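Local coordinates for esterase (Xanthomonas oryzae pv. oryzae, PDB 3H2G), which is an esterase that degrades the rice cell wall and contributes to virulence of the bacterium on rice, at residues A47-G55 with S146-A155; H180-E190 with N317-T328. All coordinates share one frame; numbering follows the deposited sequence.

Contact 1 of 2, residues A47-G55 with S146-A155; sequences AEFTYATIG and SATIDAMRAA
Tyr51 lays its ring over the backbone of the helix at Ala151, whose CA sits 3.8 Å from the ring centroid of Tyr51 and 19° off the ring normal, a CH-pi contact made by main chain instead of by a long side chain. The small residues of the helix allow this approach: Ala154 CB touches Tyr51 CB at 3.5 Å, and Ala151 CB lies beside the phenol end. With CG between the backbone N and the carbonyl carbon (chi1 58°), the ring runs along the helix toward its N-terminal end, and the hydroxyl comes to Ala147 O in a weak hydrogen bond; the same hydroxyl also bonds Ser123 OG on strand 119-123. Phe49, two residues back on the same side of the strand, meets the helix obliquely, its CE1 3.9 Å from Ala154 CB and its CZ 4.2 Å from Ala155 CB. Further along, the contact turns polar. Thr53 OG1 donates to Asp150 OD1 (2.6 Å), which receives it on its anti lone pair, away from OD2, while Asp150 OD2 forms a salt bridge with Arg153 and OD1 has a second partner in Arg4. A water ties Thr53 OG1 and Ile54 O to Ser146 OG, and the aliphatic end of Ile54 rests on Ser146 CB. Segments 47-54 and 146-155 run roughly antiparallel, 151° between their directions, with axes 8.0 Å apart at closest approach. Helix 141-162 thus packs on one face of the mixed sheet, across strands 43-54 and 119-123, with helix 177-192 against it at Thr148 and Ile149.

Contact 2 of 2, residues H180-E190 with N317-T328; sequences HTAMATQREIE and NNLLEWAPQTPT
Arg187 lies along the face of Trp322 where helix 177-192, which follows the probable nucleophile elbow of an alpha/beta-hydrolase fold, packs on the loop leading into strand 328-332. Its CB stands 3.7 Å from the centroid of the six-membered ring of Trp322, only 5° off the normal, a CH-pi contact. CG then passes above Trp322 CD2, and CD reaches Trp322 CG at 3.8 Å. The chain bends at chi3 (63°), lifting the guanidinium above the five-membered ring, CZ 5.6 Å from its centroid and at most weakly attracted, and against Leu319: CD2 of Leu319 sits over the centre of the flat group, 3.4 Å from Arg187 CZ, and also meets NE. At the tip, NH2 reaches Asn318 O through one water, and NH1 is linked to Glu321 O through another that it binds weakly. On the opposite face of the indole lies Pro324, while Met183 CG, Gln186 CD and Glu190 OE1 line the ring edge. Glu190 OE1 accepts from Gln325 N; OE2 takes Thr326 N and Thr326 OG1 from the loop and Gln186 NE2 from its own helix. The Gln186 amide, nearly perpendicular to the indole, sends NE2 to Thr328 OG1 as well, at 3.0 Å and an N-H...O angle of 151°.

Overall arrangement
The two contacts stand side by side, their centres 19 Å apart, and meet where helix 141-162 packs on helix 177-192. Thr148 and Ile149, on the helix of contact 1, face Thr181, Thr185 and Glu188 on the helix of contact 2; the closest of these approaches is Thr148 OG1 to Thr181 CG2, 3.3 Å. Contact 1 joins helix 141-162 to strand 43-54, toward one end of the sheet, whereas contact 2 joins helix 177-192 to the loop entering strand 328-332, next to the last strand at the other end. Ser176, His377 and Asp336 probably form the catalytic triad, with Ser176 at the turn just before helix 177-192; the His180 side chain of contact 2 comes close to them but makes no contact.

Contact 1 of 2, residues A47-G55 with S146-A155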
loop_
_atom_site.group_PDB
_atom_site.type_symbol
_atom_site.label_atom_id
_atom_site.label_comp_id
_atom_site.label_asym_id
_atom_site.label_seq_id
_atom_site.Cartn_x
_atom_site.Cartn_y
_atom_site.Cartn_z
ATOM N N ALA A 47 9.111 8.495 -14.584
ATOM C CA ALA A 47 10.512 8.328 -14.228
ATOM C C ALA A 47 10.653 7.237 -13.179
ATOM O O ALA A 47 9.699 6.907 -12.472
ATOM C CB ALA A 47 11.082 9.643 -13.696
ATOM N N GLU A 48 11.848 6.663 -13.101
ATOM C CA GLU A 48 12.140 5.623 -12.130
ATOM C C GLU A 48 13.421 6.047 -11.432
ATOM O O GLU A 48 14.165 6.887 -11.943
ATOM C CB GLU A 48 12.336 4.272 -12.826
ATOM C CG GLU A 48 13.509 4.234 -13.795
ATOM C CD GLU A 48 13.566 2.946 -14.590
ATOM O OE1 GLU A 48 14.503 2.794 -15.402
ATOM O OE2 GLU A 48 12.677 2.087 -14.409
ATOM N N PHE A 49 13.679 5.478 -10.263
ATOM C CA PHE A 49 14.882 5.836 -9.533
ATOM C C PHE A 49 15.188 4.840 -8.423
ATOM O O PHE A 49 14.326 4.057 -8.020
ATOM C CB PHE A 49 14.732 7.257 -8.960
ATOM C CG PHE A 49 13.625 7.400 -7.944
ATOM C CD1 PHE A 49 13.878 7.214 -6.586
ATOM C CD2 PHE A 49 12.325 7.704 -8.346
ATOM C CE1 PHE A 49 12.848 7.328 -5.641
ATOM C CE2 PHE A 49 11.286 7.819 -7.410
ATOM C CZ PHE A 49 11.550 7.631 -6.059
ATOM N N THR A 50 16.434 4.849 -7.957
ATOM C CA THR A 50 16.843 3.975 -6.862
ATOM C C THR A 50 17.432 4.896 -5.808
ATOM O O THR A 50 17.959 5.964 -6.131
ATOM C CB THR A 50 17.893 2.933 -7.302
ATOM O OG1 THR A 50 19.071 3.596 -7.774
ATOM C CG2 THR A 50 17.325 2.054 -8.409
ATOM N N TYR A 51 17.336 4.498 -4.547
ATOM C CA TYR A 51 17.836 5.346 -3.476
ATOM C C TYR A 51 18.286 4.576 -2.248
ATOM O O TYR A 51 18.005 3.387 -2.097
ATOM C CB TYR A 51 16.747 6.344 -3.069
ATOM C CG TYR A 51 15.460 5.680 -2.610
ATOM C CD1 TYR A 51 14.546 5.162 -3.532
ATOM C CD2 TYR A 51 15.168 5.552 -1.252
ATOM C CE1 TYR A 51 13.369 4.527 -3.109
ATOM C CE2 TYR A 51 13.997 4.918 -0.816
ATOM C CZ TYR A 51 13.103 4.409 -1.750
ATOM O OH TYR A 51 11.947 3.791 -1.323
ATOM N N ALA A 52 18.992 5.278 -1.371
ATOM C CA ALA A 52 19.480 4.699 -0.135
ATOM C C ALA A 52 18.393 4.856 0.922
ATOM O O ALA A 52 17.740 5.895 1.003
ATOM C CB ALA A 52 20.755 5.417 0.309
ATOM N N THR A 53 18.200 3.818 1.728
ATOM C CA THR A 53 17.203 3.857 2.788
ATOM C C THR A 53 17.668 2.927 3.902
ATOM O O THR A 53 18.851 2.584 3.964
ATOM C CB THR A 53 15.813 3.429 2.251
ATOM O OG1 THR A 53 14.824 3.622 3.270
ATOM C CG2 THR A 53 15.827 1.969 1.812
ATOM N N ILE A 54 16.761 2.520 4.786
ATOM C CA ILE A 54 17.142 1.633 5.881
ATOM C C ILE A 54 16.337 0.347 5.928
ATOM O O ILE A 54 15.213 0.283 5.425
ATOM C CB ILE A 54 16.987 2.320 7.259
ATOM C CG1 ILE A 54 15.585 2.923 7.383
ATOM C CG2 ILE A 54 18.075 3.375 7.444
ATOM C CD1 ILE A 54 15.245 3.422 8.777
ATOM N N GLY A 55 16.931 -0.676 6.536
ATOM C CA GLY A 55 16.264 -1.955 6.689
ATOM C C GLY A 55 15.443 -1.916 7.965
ATOM O O GLY A 55 15.339 -0.866 8.604
ATOM N N SER A 146 9.466 4.117 6.312
ATOM C CA SER A 146 10.831 4.534 6.003
ATOM C C SER A 146 11.107 4.489 4.503
ATOM O O SER A 146 11.749 5.385 3.956
ATOM C CB SER A 146 11.849 3.669 6.759
ATOM O OG SER A 146 11.797 2.307 6.366
ATOM N N ALA A 147 10.614 3.451 3.839
ATOM C CA ALA A 147 10.814 3.314 2.400
ATOM C C ALA A 147 10.086 4.426 1.648
ATOM O O ALA A 147 10.610 4.983 0.686
ATOM C CB ALA A 147 10.317 1.949 1.930
ATOM N N THR A 148 8.874 4.744 2.092
ATOM C CA THR A 148 8.084 5.790 1.453
ATOM C C THR A 148 8.710 7.166 1.673
ATOM O O THR A 148 8.848 7.960 0.738
ATOM C CB THR A 148 6.644 5.791 1.993
ATOM O OG1 THR A 148 6.033 4.528 1.697
ATOM C CG2 THR A 148 5.826 6.894 1.338
ATOM N N ILE A 149 9.087 7.443 2.915
ATOM C CA ILE A 149 9.704 8.718 3.254
ATOM C C ILE A 149 10.993 8.939 2.459
ATOM O O ILE A 149 11.207 10.008 1.894
ATOM C CB ILE A 149 9.998 8.781 4.766
ATOM C CG1 ILE A 149 8.678 8.958 5.527
ATOM C CG2 ILE A 149 10.976 9.905 5.075
ATOM C CD1 ILE A 149 8.777 8.699 7.026
ATOM N N ASP A 150 11.839 7.919 2.399
ATOM C CA ASP A 150 13.099 8.036 1.680
ATOM C C ASP A 150 12.918 8.112 0.165
ATOM O O ASP A 150 13.761 8.670 -0.539
ATOM C CB ASP A 150 14.023 6.886 2.092
ATOM C CG ASP A 150 14.512 7.035 3.526
ATOM O OD1 ASP A 150 15.055 6.066 4.098
ATOM O OD2 ASP A 150 14.351 8.143 4.084
ATOM N N ALA A 151 11.814 7.564 -0.337
ATOM C CA ALA A 151 11.525 7.626 -1.766
ATOM C C ALA A 151 11.173 9.072 -2.093
ATOM O O ALA A 151 11.566 9.600 -3.135
ATOM C CB ALA A 151 10.351 6.711 -2.115
ATOM N N MET A 152 10.428 9.712 -1.194
ATOM C CA MET A 152 10.033 11.100 -1.386
ATOM C C MET A 152 11.255 12.013 -1.304
ATOM O O MET A 152 11.350 13.006 -2.026
ATOM C CB MET A 152 8.993 11.499 -0.335
ATOM C CG MET A 152 7.698 10.711 -0.438
ATOM S SD MET A 152 6.436 11.294 0.723
ATOM C CE MET A 152 5.760 12.596 -0.194
ATOM N N ARG A 153 12.192 11.673 -0.424
ATOM C CA ARG A 153 13.408 12.464 -0.285
ATOM C C ARG A 153 14.220 12.392 -1.577
ATOM O O ARG A 153 14.673 13.415 -2.093
ATOM C CB ARG A 153 14.243 11.949 0.889
ATOM C CG ARG A 153 13.645 12.291 2.244
ATOM C CD ARG A 153 14.377 11.592 3.379
ATOM N NE ARG A 153 14.002 12.149 4.675
ATOM C CZ ARG A 153 14.248 11.564 5.843
ATOM N NH1 ARG A 153 14.866 10.389 5.887
ATOM N NH2 ARG A 153 13.888 12.163 6.970
ATOM N N ALA A 154 14.385 11.183 -2.107
ATOM C CA ALA A 154 15.143 10.985 -3.340
ATOM C C ALA A 154 14.435 11.618 -4.537
ATOM O O ALA A 154 15.074 12.225 -5.397
ATOM C CB ALA A 154 15.365 9.499 -3.580
ATOM N N ALA A 155 13.114 11.476 -4.594
ATOM C CA ALA A 155 12.342 12.062 -5.684
ATOM C C ALA A 155 12.516 13.580 -5.693
ATOM O O ALA A 155 12.594 14.197 -6.753
ATOM C CB ALA A 155 10.863 11.704 -5.534
HETATM O O HOH W 1 13.152 1.679 4.211
HETATM O O HOH W 2 12.864 0.564 8.396
#

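Contact 2 of 2, residues H180-E190 with N317-T328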
loop_
_atom_site.group_PDB
_atom_site.type_symbol
_atom_site.label_atom_id
_atom_site.label_comp_id
_atom_site.label_asym_id
_atom_site.label_seq_id
_atom_site.Cartn_x
_atom_site.Cartn_y
_atom_site.Cartn_z
ATOM N N HIS A 180 -2.266 0.801 4.362
ATOM C CA HIS A 180 -1.577 0.570 5.626
ATOM C C HIS A 180 -0.289 1.400 5.545
ATOM O O HIS A 180 0.086 2.086 6.494
ATOM C CB HIS A 180 -1.263 -0.928 5.763
ATOM C CG HIS A 180 -0.526 -1.294 7.017
ATOM N ND1 HIS A 180 -1.166 -1.603 8.199
ATOM C CD2 HIS A 180 0.800 -1.414 7.265
ATOM C CE1 HIS A 180 -0.264 -1.897 9.121
ATOM N NE2 HIS A 180 0.935 -1.790 8.580
ATOM N N THR A 181 0.371 1.346 4.391
ATOM C CA THR A 181 1.599 2.102 4.160
ATOM C C THR A 181 1.364 3.607 4.295
ATOM O O THR A 181 2.122 4.312 4.971
ATOM C CB THR A 181 2.155 1.834 2.743
ATOM O OG1 THR A 181 2.561 0.465 2.640
ATOM C CG2 THR A 181 3.344 2.744 2.446
ATOM N N ALA A 182 0.316 4.096 3.640
ATOM C CA ALA A 182 -0.006 5.518 3.681
ATOM C C ALA A 182 -0.215 6.000 5.110
ATOM O O ALA A 182 0.344 7.022 5.520
ATOM C CB ALA A 182 -1.256 5.797 2.845
ATOM N N MET A 183 -1.014 5.262 5.873
ATOM C CA MET A 183 -1.292 5.644 7.255
ATOM C C MET A 183 -0.055 5.542 8.143
ATOM O O MET A 183 0.168 6.395 9.008
ATOM C CB MET A 183 -2.418 4.781 7.837
ATOM C CG MET A 183 -2.839 5.223 9.240
ATOM S SD MET A 183 -4.266 4.334 9.903
ATOM C CE MET A 183 -5.606 5.154 9.035
ATOM N N ALA A 184 0.747 4.502 7.935
ATOM C CA ALA A 184 1.961 4.319 8.730
ATOM C C ALA A 184 2.933 5.458 8.450
ATOM O O ALA A 184 3.632 5.938 9.350
ATOM C CB ALA A 184 2.613 2.975 8.398
ATOM N N THR A 185 2.979 5.885 7.192
ATOM C CA THR A 185 3.856 6.980 6.787
ATOM C C THR A 185 3.342 8.285 7.399
ATOM O O THR A 185 4.121 9.125 7.856
ATOM C CB THR A 185 3.898 7.111 5.245
ATOM O OG1 THR A 185 4.395 5.889 4.675
ATOM C CG2 THR A 185 4.800 8.264 4.830
ATOM N N GLN A 186 2.025 8.453 7.412
ATOM C CA GLN A 186 1.434 9.655 7.989
ATOM C C GLN A 186 1.773 9.749 9.475
ATOM O O GLN A 186 2.142 10.809 9.975
ATOM C CB GLN A 186 -0.083 9.635 7.822
ATOM C CG GLN A 186 -0.781 10.748 8.584
ATOM C CD GLN A 186 -2.290 10.649 8.519
ATOM O OE1 GLN A 186 -2.842 9.708 7.945
ATOM N NE2 GLN A 186 -2.969 11.623 9.118
ATOM N N ARG A 187 1.639 8.632 10.180
ATOM C CA ARG A 187 1.925 8.609 11.607
ATOM C C ARG A 187 3.374 8.999 11.894
ATOM O O ARG A 187 3.644 9.763 12.819
ATOM C CB ARG A 187 1.642 7.216 12.183
ATOM C CG ARG A 187 1.833 7.138 13.696
ATOM C CD ARG A 187 1.495 5.762 14.245
ATOM N NE ARG A 187 2.379 4.728 13.711
ATOM C CZ ARG A 187 2.333 3.450 14.077
ATOM N NH1 ARG A 187 1.443 3.051 14.979
ATOM N NH2 ARG A 187 3.174 2.575 13.545
ATOM N N GLU A 188 4.296 8.478 11.091
ATOM C CA GLU A 188 5.721 8.757 11.265
ATOM C C GLU A 188 6.082 10.214 10.985
ATOM O O GLU A 188 6.848 10.824 11.732
ATOM C CB GLU A 188 6.543 7.831 10.364
ATOM C CG GLU A 188 8.057 8.021 10.440
ATOM C CD GLU A 188 8.619 7.797 11.835
ATOM O OE1 GLU A 188 8.008 7.039 12.618
ATOM O OE2 GLU A 188 9.685 8.371 12.139
ATOM N N ILE A 189 5.534 10.774 9.910
ATOM C CA ILE A 189 5.823 12.162 9.569
ATOM C C ILE A 189 5.283 13.104 10.646
ATOM O O ILE A 189 5.978 14.019 11.086
ATOM C CB ILE A 189 5.229 12.529 8.188
ATOM C CG1 ILE A 189 5.974 11.758 7.089
ATOM C CG2 ILE A 189 5.333 14.033 7.954
ATOM C CD1 ILE A 189 5.443 12.004 5.681
ATOM N N GLU A 190 4.047 12.882 11.082
ATOM C CA GLU A 190 3.473 13.734 12.118
ATOM C C GLU A 190 4.276 13.637 13.417
ATOM O O GLU A 190 4.489 14.636 14.113
ATOM C CB GLU A 190 2.012 13.346 12.378
ATOM C CG GLU A 190 1.067 13.721 11.242
ATOM C CD GLU A 190 -0.377 13.345 11.523
ATOM O OE1 GLU A 190 -0.727 13.140 12.707
ATOM O OE2 GLU A 190 -1.165 13.272 10.561
ATOM N N ASN A 317 1.884 -4.040 14.470
ATOM C CA ASN A 317 1.689 -3.258 13.267
ATOM C C ASN A 317 0.282 -2.700 13.092
ATOM O O ASN A 317 -0.136 -2.365 11.983
ATOM C CB ASN A 317 2.156 -4.073 12.062
ATOM C CG ASN A 317 3.671 -4.224 12.040
ATOM O OD1 ASN A 317 4.395 -3.278 11.721
ATOM N ND2 ASN A 317 4.158 -5.398 12.413
ATOM N N ASN A 318 -0.447 -2.594 14.202
ATOM C CA ASN A 318 -1.775 -1.991 14.168
ATOM C C ASN A 318 -1.483 -0.504 14.016
ATOM O O ASN A 318 -0.415 -0.043 14.412
ATOM C CB ASN A 318 -2.530 -2.182 15.489
ATOM C CG ASN A 318 -3.165 -3.545 15.613
ATOM O OD1 ASN A 318 -3.552 -4.153 14.620
ATOM N ND2 ASN A 318 -3.303 -4.022 16.845
ATOM N N LEU A 319 -2.429 0.238 13.457
ATOM C CA LEU A 319 -2.274 1.682 13.269
ATOM C C LEU A 319 -3.466 2.388 13.902
ATOM O O LEU A 319 -4.073 3.273 13.301
ATOM C CB LEU A 319 -2.203 2.003 11.775
ATOM C CG LEU A 319 -0.926 1.514 11.084
ATOM C CD1 LEU A 319 -1.058 1.626 9.569
ATOM C CD2 LEU A 319 0.251 2.341 11.591
ATOM N N LEU A 320 -3.776 2.005 15.137
ATOM C CA LEU A 320 -4.929 2.551 15.840
ATOM C C LEU A 320 -4.656 3.496 17.008
ATOM O O LEU A 320 -5.377 4.479 17.197
ATOM C CB LEU A 320 -5.789 1.388 16.357
ATOM C CG LEU A 320 -6.179 0.298 15.357
ATOM C CD1 LEU A 320 -6.840 -0.868 16.096
ATOM C CD2 LEU A 320 -7.124 0.878 14.307
ATOM N N GLU A 321 -3.623 3.200 17.788
ATOM C CA GLU A 321 -3.317 3.993 18.975
ATOM C C GLU A 321 -2.520 5.278 18.803
ATOM O O GLU A 321 -1.371 5.375 19.235
ATOM C CB GLU A 321 -2.634 3.104 20.014
ATOM C CG GLU A 321 -3.452 1.876 20.374
ATOM C CD GLU A 321 -2.809 1.046 21.466
ATOM O OE1 GLU A 321 -1.619 0.692 21.322
ATOM O OE2 GLU A 321 -3.497 0.746 22.464
ATOM N N TRP A 322 -3.144 6.268 18.177
ATOM C CA TRP A 322 -2.519 7.566 17.982
ATOM C C TRP A 322 -3.580 8.587 17.601
ATOM O O TRP A 322 -4.737 8.231 17.364
ATOM C CB TRP A 322 -1.414 7.500 16.918
ATOM C CG TRP A 322 -1.851 7.064 15.556
ATOM C CD1 TRP A 322 -2.368 5.847 15.203
ATOM C CD2 TRP A 322 -1.775 7.834 14.352
ATOM N NE1 TRP A 322 -2.616 5.814 13.849
ATOM C CE2 TRP A 322 -2.262 7.020 13.304
ATOM C CE3 TRP A 322 -1.342 9.134 14.056
ATOM C CZ2 TRP A 322 -2.328 7.465 11.979
ATOM C CZ3 TRP A 322 -1.407 9.578 12.732
ATOM C CH2 TRP A 322 -1.897 8.744 11.713
ATOM N N ALA A 323 -3.190 9.855 17.564
ATOM C CA ALA A 323 -4.117 10.928 17.237
ATOM C C ALA A 323 -3.667 11.665 15.978
ATOM O O ALA A 323 -2.769 12.505 16.029
ATOM C CB ALA A 323 -4.211 11.902 18.417
ATOM N N PRO A 324 -4.289 11.352 14.827
ATOM C CA PRO A 324 -3.943 11.991 13.552
ATOM C C PRO A 324 -4.181 13.498 13.595
ATOM O O PRO A 324 -5.227 13.956 14.063
ATOM C CB PRO A 324 -4.858 11.284 12.550
ATOM C CG PRO A 324 -5.069 9.928 13.176
ATOM C CD PRO A 324 -5.292 10.292 14.623
ATOM N N GLN A 325 -3.204 14.260 13.111
ATOM C CA GLN A 325 -3.289 15.717 13.103
ATOM C C GLN A 325 -3.630 16.262 11.715
ATOM O O GLN A 325 -4.173 17.359 11.580
ATOM C CB GLN A 325 -1.956 16.316 13.567
ATOM C CG GLN A 325 -1.975 17.827 13.741
ATOM C CD GLN A 325 -2.480 18.263 15.111
ATOM O OE1 GLN A 325 -3.045 17.465 15.865
ATOM N NE2 GLN A 325 -2.284 19.539 15.433
ATOM N N THR A 326 -3.304 15.487 10.689
ATOM C CA THR A 326 -3.554 15.880 9.304
ATOM C C THR A 326 -4.973 15.558 8.843
ATOM O O THR A 326 -5.524 14.515 9.201
ATOM C CB THR A 326 -2.584 15.141 8.351
ATOM O OG1 THR A 326 -1.233 15.420 8.732
ATOM C CG2 THR A 326 -2.804 15.582 6.904
ATOM N N PRO A 327 -5.594 16.458 8.056
ATOM C CA PRO A 327 -6.950 16.163 7.583
ATOM C C PRO A 327 -6.846 14.819 6.862
ATOM O O PRO A 327 -6.040 14.659 5.944
ATOM C CB PRO A 327 -7.235 17.317 6.633
ATOM C CG PRO A 327 -6.546 18.464 7.317
ATOM C CD PRO A 327 -5.212 17.843 7.727
ATOM N N THR A 328 -7.652 13.856 7.286
ATOM C CA THR A 328 -7.586 12.521 6.711
ATOM C C THR A 328 -8.938 11.995 6.257
ATOM O O THR A 328 -9.962 12.260 6.884
ATOM C CB THR A 328 -6.993 11.539 7.746
ATOM O OG1 THR A 328 -5.756 12.066 8.239
ATOM C CG2 THR A 328 -6.739 10.171 7.126
HETATM O O HOH W 3 2.320 -0.024 13.640
HETATM O O HOH W 4 0.910 4.346 17.308
HETATM O O HOH W 5 0.105 12.292 15.081
#